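PDB 2Q9U: A-type flavoprotein from Giardia intestinalis, which probably scavenges dioxygen by reducing it, with electrons passed through a bound flavin mononucleotide to a mu-oxo-diiron centre. Local coordinates for residues 280-283 with 287-290; 376-381 with 389-394. All blocks are in the same frame, centred on the assembly; numbering follows the deposited sequence.

In the fold
Both contacts belong to the flavodoxin-like domain and reach the two outermost strands of its parallel five-stranded sheet, 287-292 in contact 1 and 378-381 in contact 2. Each packs such a strand against a helix through a small apolar patch, threonine methyl on alanine in the first and isoleucine against the glutamine-alanine turn of a helix in the second. Both patches are largely buried, but their polar ends differ: R282 of contact 1 reaches into the second subunit and a nitrate, whereas Q391 of contact 2 lies at the surface. The two helices meet at the Y393 side chain of contact 2, its ring on G280 and its hydroxyl on S283 of contact 1.

Contact 1: residues 280-283 with 287-290; sequences GARS and ETVL. With NO3 (nitrate ion), chain E.
The methyl CG2 of T288 sits against the C-terminal part of helix 269-283, 3.7 Å from A281 CB and 3.5 Å from the backbone N of R282. With OG1 at 62°, the methyl falls anti to the carbonyl carbon and beside the backbone N, on the side where the helix lies. R282 can be followed outward from there. Its CB also meets T288 CG2, at 3.9 Å, and is the part of the side chain that joins the helix-to-strand packing. Beyond it the chain runs out extended from CG to NE, and with CG anti to the backbone N (chi1 -166°) it carries the guanidinium away from the strand to S180 and Q9 of the second subunit. This is the beta-alpha-beta unit that opens the flavodoxin-like domain: strand 258-263, helix 269-283, then strand 287-292, which bonds to 258-263 through E287 and V289 and lies at the margin of the sheet. Because the strand is outermost, its other flank is available to the second subunit, where S180 OG is hydrogen-bonded to T288 N. The far end of R282 enters the same interface. NE is bonded to S180 O and NH1 to Q9 OE1, both of the second subunit, while NH2 gives a hydrogen bond of 3.0 Å to O1 of the nitrate, bent to 153° at the hydrogen. The nitrate, probably left from crystallisation, stands at the guanidinium edge with its nitrogen in the guanidinium plane. R182 of the second subunit comes close to R282 NE, a nearness of like charges. Further round the turn, S283 OG donates to G280 O at 2.6 Å, while the accompanying backbone bond from S283 N to the same oxygen is weak.

Contact 2: residues 376-381 with 389-394; sequences KGITFK and LEQAYN
I378 drives its CD1 against the helix at Q391 and A392, and this is the tight part. The terminal methyl lies 3.8 Å from A392 CA, and both the CG and the backbone O of Q391 stand at the same 3.8 Å from I378 CD1. It gets there because CG1 lies opposite the carbonyl carbon (chi1 -66°) and the branch then continues extended. Q391 comes from the opposite direction: its chain, fully stretched beyond CG, runs alongside the isoleucine and brings NE2 to 3.9 Å from I378 CG1. That amide end marks the looser side, where the glutamine is exposed and its CG, CD and NE2 lean on the branch. No polar bond joins the two segments. On the buried side I378 also meets M273 of helix 269-283, F345 and F347 of strand 344-350, and L388 and A395 of its own covering helix. The contact thus seats helix 386-409 on the weakly bonded edge strand of the flavodoxin-like sheet, about 378-381, which pairs with strand 344-350 through I378 and F380.

Contact 1: residues 280-283 with 287-290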
ATOM      1  N   GLY A 280     -12.429 -28.600   7.616  1.00 14.35           N
ATOM      2  CA  GLY A 280     -12.562 -29.537   8.731  1.00 14.43           C
ATOM      3  C   GLY A 280     -13.148 -28.796   9.921  1.00 13.62           C
ATOM      4  O   GLY A 280     -14.120 -29.236  10.528  1.00 13.53           O
ATOM      5  N   ALA A 281     -12.585 -27.633  10.231  1.00 13.78           N
ATOM      6  CA  ALA A 281     -13.075 -26.863  11.367  1.00 13.65           C
ATOM      7  C   ALA A 281     -14.533 -26.420  11.170  1.00 14.00           C
ATOM      8  O   ALA A 281     -15.333 -26.443  12.124  1.00 14.06           O
ATOM      9  CB  ALA A 281     -12.144 -25.662  11.663  1.00 14.48           C
ATOM     10  N   ARG A 282     -14.874 -26.057   9.932  1.00 13.17           N
ATOM     11  CA  ARG A 282     -16.187 -25.540   9.601  1.00 13.27           C
ATOM     12  C   ARG A 282     -17.239 -26.643   9.787  1.00 13.95           C
ATOM     13  O   ARG A 282     -18.369 -26.377  10.212  1.00 13.79           O
ATOM     14  CB  ARG A 282     -16.227 -25.015   8.159  1.00 12.34           C
ATOM     15  CG  ARG A 282     -17.476 -24.163   7.881  1.00 14.05           C
ATOM     16  CD  ARG A 282     -17.764 -23.934   6.404  1.00 11.55           C
ATOM     17  NE  ARG A 282     -18.995 -23.136   6.248  1.00 11.80           N
ATOM     18  CZ  ARG A 282     -20.232 -23.616   6.285  1.00 12.97           C
ATOM     19  NH1 ARG A 282     -20.444 -24.924   6.446  1.00 13.03           N
ATOM     20  NH2 ARG A 282     -21.272 -22.783   6.135  1.00 11.45           N
ATOM     21  N   SER A 283     -16.849 -27.874   9.464  1.00 14.22           N
ATOM     22  CA  SER A 283     -17.752 -29.045   9.591  1.00 14.06           C
ATOM     23  C   SER A 283     -18.281 -29.266  11.015  1.00 15.04           C
ATOM     24  O   SER A 283     -19.322 -29.911  11.195  1.00 14.99           O
ATOM     25  CB  SER A 283     -17.068 -30.321   9.104  1.00 12.63           C
ATOM     26  OG  SER A 283     -16.093 -30.789  10.044  1.00 14.21           O
ATOM     27  N   GLU A 287     -17.488 -21.019  13.068  1.00 13.53           N
ATOM     28  CA  GLU A 287     -17.023 -20.028  12.095  1.00 12.71           C
ATOM     29  C   GLU A 287     -15.518 -20.255  11.869  1.00 12.04           C
ATOM     30  O   GLU A 287     -14.785 -20.656  12.796  1.00 11.79           O
ATOM     31  CB  GLU A 287     -17.222 -18.592  12.604  1.00 13.87           C
ATOM     32  CG  GLU A 287     -16.837 -17.589  11.495  1.00 15.09           C
ATOM     33  CD  GLU A 287     -17.000 -16.143  11.856  1.00 19.67           C
ATOM     34  OE1 GLU A 287     -17.089 -15.826  13.063  1.00 21.36           O
ATOM     35  OE2 GLU A 287     -17.013 -15.325  10.906  1.00 22.40           O
ATOM     36  N   THR A 288     -15.062 -20.023  10.633  1.00 11.47           N
ATOM     37  CA  THR A 288     -13.649 -20.165  10.290  1.00 11.23           C
ATOM     38  C   THR A 288     -13.208 -18.913   9.526  1.00 11.08           C
ATOM     39  O   THR A 288     -13.902 -18.462   8.633  1.00 11.73           O
ATOM     40  CB  THR A 288     -13.380 -21.406   9.402  1.00 11.35           C
ATOM     41  OG1 THR A 288     -14.090 -21.275   8.161  1.00 12.54           O
ATOM     42  CG2 THR A 288     -13.810 -22.697  10.112  1.00 11.59           C
ATOM     43  N   VAL A 289     -12.065 -18.362   9.917  1.00 11.69           N
ATOM     44  CA  VAL A 289     -11.475 -17.181   9.291  1.00 11.22           C
ATOM     45  C   VAL A 289     -10.042 -17.570   8.903  1.00 11.77           C
ATOM     46  O   VAL A 289      -9.308 -18.141   9.701  1.00 11.03           O
ATOM     47  CB  VAL A 289     -11.496 -15.958  10.290  1.00 11.47           C
ATOM     48  CG1 VAL A 289     -10.709 -14.747   9.736  1.00 11.92           C
ATOM     49  CG2 VAL A 289     -12.934 -15.550  10.619  1.00 11.18           C
ATOM     50  N   LEU A 290      -9.665 -17.284   7.658  1.00 11.50           N
ATOM     51  CA  LEU A 290      -8.291 -17.452   7.225  1.00 12.35           C
ATOM     52  C   LEU A 290      -7.680 -16.081   7.010  1.00 11.76           C
ATOM     53  O   LEU A 290      -8.243 -15.260   6.273  1.00 12.22           O
ATOM     54  CB  LEU A 290      -8.251 -18.277   5.918  1.00 12.10           C
ATOM     55  CG  LEU A 290      -6.863 -18.532   5.267  1.00 15.39           C
ATOM     56  CD1 LEU A 290      -6.917 -19.843   4.544  1.00 16.88           C
ATOM     57  CD2 LEU A 290      -6.431 -17.428   4.293  1.00 18.63           C
TER
HETATM   58  N   NO3 E 503     -24.272 -24.575   5.854  1.00 36.45           N
HETATM   59  O1  NO3 E 503     -23.800 -24.123   7.095  1.00 35.32           O
HETATM   60  O2  NO3 E 503     -24.935 -23.694   4.979  1.00 35.24           O
HETATM   61  O3  NO3 E 503     -24.042 -25.917   5.511  1.00 37.94           O

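Contact 2: residues 376-381 with 389-394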
ATOM      1  N   LYS A 376       3.760 -31.858  16.954  1.00 24.52           N
ATOM      2  CA  LYS A 376       4.305 -32.270  15.680  1.00 24.14           C
ATOM      3  C   LYS A 376       3.693 -31.438  14.559  1.00 23.73           C
ATOM      4  O   LYS A 376       4.392 -31.066  13.611  1.00 23.96           O
ATOM      5  CB  LYS A 376       4.046 -33.752  15.446  1.00 24.30           C
ATOM      6  N   GLY A 377       2.394 -31.140  14.673  1.00 22.04           N
ATOM      7  CA  GLY A 377       1.661 -30.483  13.601  1.00 20.84           C
ATOM      8  C   GLY A 377       1.594 -31.317  12.328  1.00 20.65           C
ATOM      9  O   GLY A 377       1.617 -32.567  12.368  1.00 20.79           O
ATOM     10  N   ILE A 378       1.482 -30.639  11.194  1.00 18.93           N
ATOM     11  CA  ILE A 378       1.560 -31.318   9.904  1.00 18.78           C
ATOM     12  C   ILE A 378       2.638 -30.623   9.098  1.00 18.60           C
ATOM     13  O   ILE A 378       2.600 -29.421   8.935  1.00 17.22           O
ATOM     14  CB  ILE A 378       0.218 -31.316   9.128  1.00 18.92           C
ATOM     15  CG1 ILE A 378      -0.837 -32.151   9.874  1.00 19.68           C
ATOM     16  CG2 ILE A 378       0.429 -31.828   7.700  1.00 18.44           C
ATOM     17  CD1 ILE A 378      -2.237 -31.937   9.390  1.00 22.88           C
ATOM     18  N   THR A 379       3.635 -31.381   8.656  1.00 19.18           N
ATOM     19  CA  THR A 379       4.648 -30.851   7.759  1.00 19.72           C
ATOM     20  C   THR A 379       4.770 -31.776   6.553  1.00 20.29           C
ATOM     21  O   THR A 379       4.391 -32.956   6.604  1.00 19.35           O
ATOM     22  CB  THR A 379       6.020 -30.688   8.449  1.00 20.29           C
ATOM     23  OG1 THR A 379       6.461 -31.955   8.956  1.00 22.39           O
ATOM     24  CG2 THR A 379       5.906 -29.746   9.612  1.00 20.73           C
ATOM     25  N   PHE A 380       5.278 -31.222   5.465  1.00 20.48           N
ATOM     26  CA  PHE A 380       5.430 -31.974   4.231  1.00 21.05           C
ATOM     27  C   PHE A 380       6.455 -31.281   3.352  1.00 21.23           C
ATOM     28  O   PHE A 380       6.631 -30.059   3.416  1.00 19.36           O
ATOM     29  CB  PHE A 380       4.088 -32.106   3.494  1.00 20.99           C
ATOM     30  CG  PHE A 380       3.432 -30.790   3.197  1.00 22.26           C
ATOM     31  CD1 PHE A 380       2.692 -30.120   4.192  1.00 23.83           C
ATOM     32  CD2 PHE A 380       3.562 -30.206   1.940  1.00 20.95           C
ATOM     33  CE1 PHE A 380       2.095 -28.890   3.930  1.00 24.59           C
ATOM     34  CE2 PHE A 380       2.965 -28.989   1.655  1.00 23.62           C
ATOM     35  CZ  PHE A 380       2.232 -28.316   2.648  1.00 24.42           C
ATOM     36  N   LYS A 381       7.136 -32.064   2.531  1.00 21.64           N
ATOM     37  CA  LYS A 381       8.121 -31.554   1.587  1.00 23.52           C
ATOM     38  C   LYS A 381       7.560 -31.125   0.235  1.00 23.18           C
ATOM     39  O   LYS A 381       7.050 -31.910  -0.503  1.00 24.08           O
ATOM     40  CB  LYS A 381       9.309 -32.524   1.462  1.00 23.45           C
ATOM     41  CG  LYS A 381      10.236 -32.241   0.370  1.00 25.30           C
ATOM     42  CD  LYS A 381      11.207 -33.394   0.179  1.00 25.65           C
ATOM     43  CE  LYS A 381      11.806 -33.829   1.450  1.00 29.31           C
ATOM     44  NZ  LYS A 381      13.284 -33.987   1.348  1.00 30.60           N
ATOM     45  N   LEU A 389      -4.172 -33.360   2.241  1.00 18.60           N
ATOM     46  CA  LEU A 389      -5.384 -32.546   2.412  1.00 18.93           C
ATOM     47  C   LEU A 389      -6.410 -33.196   3.377  1.00 19.52           C
ATOM     48  O   LEU A 389      -7.029 -32.516   4.201  1.00 18.51           O
ATOM     49  CB  LEU A 389      -6.053 -32.288   1.055  1.00 19.46           C
ATOM     50  CG  LEU A 389      -5.218 -31.490   0.038  1.00 18.49           C
ATOM     51  CD1 LEU A 389      -5.988 -31.359  -1.265  1.00 19.60           C
ATOM     52  CD2 LEU A 389      -4.887 -30.092   0.600  1.00 19.79           C
ATOM     53  N   GLU A 390      -6.593 -34.505   3.246  1.00 19.29           N
ATOM     54  CA  GLU A 390      -7.449 -35.262   4.155  1.00 19.75           C
ATOM     55  C   GLU A 390      -6.938 -35.204   5.594  1.00 19.13           C
ATOM     56  O   GLU A 390      -7.720 -35.020   6.532  1.00 18.78           O
ATOM     57  CB  GLU A 390      -7.563 -36.716   3.686  1.00 20.94           C
ATOM     58  CG  GLU A 390      -8.434 -37.542   4.593  1.00 25.65           C
ATOM     59  CD  GLU A 390      -8.655 -38.948   4.086  1.00 30.47           C
ATOM     60  OE1 GLU A 390      -7.660 -39.636   3.796  1.00 33.94           O
ATOM     61  OE2 GLU A 390      -9.835 -39.359   3.987  1.00 35.24           O
ATOM     62  N   GLN A 391      -5.622 -35.341   5.772  1.00 18.43           N
ATOM     63  CA  GLN A 391      -5.029 -35.243   7.097  1.00 18.69           C
ATOM     64  C   GLN A 391      -5.246 -33.828   7.672  1.00 17.54           C
ATOM     65  O   GLN A 391      -5.531 -33.656   8.866  1.00 16.95           O
ATOM     66  CB  GLN A 391      -3.541 -35.609   7.037  1.00 18.63           C
ATOM     67  CG  GLN A 391      -2.824 -35.499   8.354  1.00 20.44           C
ATOM     68  CD  GLN A 391      -1.366 -35.902   8.268  1.00 22.24           C
ATOM     69  OE1 GLN A 391      -0.831 -36.107   7.177  1.00 26.27           O
ATOM     70  NE2 GLN A 391      -0.714 -36.027   9.424  1.00 25.09           N
ATOM     71  N   ALA A 392      -5.135 -32.826   6.800  1.00 16.39           N
ATOM     72  CA  ALA A 392      -5.354 -31.431   7.214  1.00 15.70           C
ATOM     73  C   ALA A 392      -6.795 -31.230   7.628  1.00 14.91           C
ATOM     74  O   ALA A 392      -7.060 -30.605   8.650  1.00 15.10           O
ATOM     75  CB  ALA A 392      -4.965 -30.454   6.088  1.00 15.84           C
ATOM     76  N   TYR A 393      -7.712 -31.761   6.826  1.00 15.37           N
ATOM     77  CA  TYR A 393      -9.156 -31.692   7.097  1.00 15.66           C
ATOM     78  C   TYR A 393      -9.463 -32.323   8.449  1.00 15.27           C
ATOM     79  O   TYR A 393     -10.206 -31.741   9.246  1.00 13.65           O
ATOM     80  CB  TYR A 393      -9.964 -32.374   5.989  1.00 15.44           C
ATOM     81  CG  TYR A 393     -11.470 -32.372   6.196  1.00 16.54           C
ATOM     82  CD1 TYR A 393     -12.105 -33.350   6.985  1.00 16.32           C
ATOM     83  CD2 TYR A 393     -12.259 -31.397   5.599  1.00 16.22           C
ATOM     84  CE1 TYR A 393     -13.507 -33.329   7.158  1.00 17.87           C
ATOM     85  CE2 TYR A 393     -13.634 -31.380   5.759  1.00 17.06           C
ATOM     86  CZ  TYR A 393     -14.252 -32.330   6.528  1.00 17.33           C
ATOM     87  OH  TYR A 393     -15.631 -32.244   6.638  1.00 17.11           O
ATOM     88  N   ASN A 394      -8.894 -33.515   8.696  1.00 14.79           N
ATOM     89  CA  ASN A 394      -9.097 -34.194   9.981  1.00 14.87           C
ATOM     90  C   ASN A 394      -8.529 -33.431  11.184  1.00 14.15           C
ATOM     91  O   ASN A 394      -9.158 -33.383  12.251  1.00 14.00           O
ATOM     92  CB  ASN A 394      -8.544 -35.628   9.949  1.00 15.19           C
ATOM     93  CG  ASN A 394      -9.323 -36.527   8.997  1.00 16.15           C
ATOM     94  OD1 ASN A 394     -10.490 -36.251   8.635  1.00 17.31           O
ATOM     95  ND2 ASN A 394      -8.675 -37.590   8.558  1.00 17.41           N
TER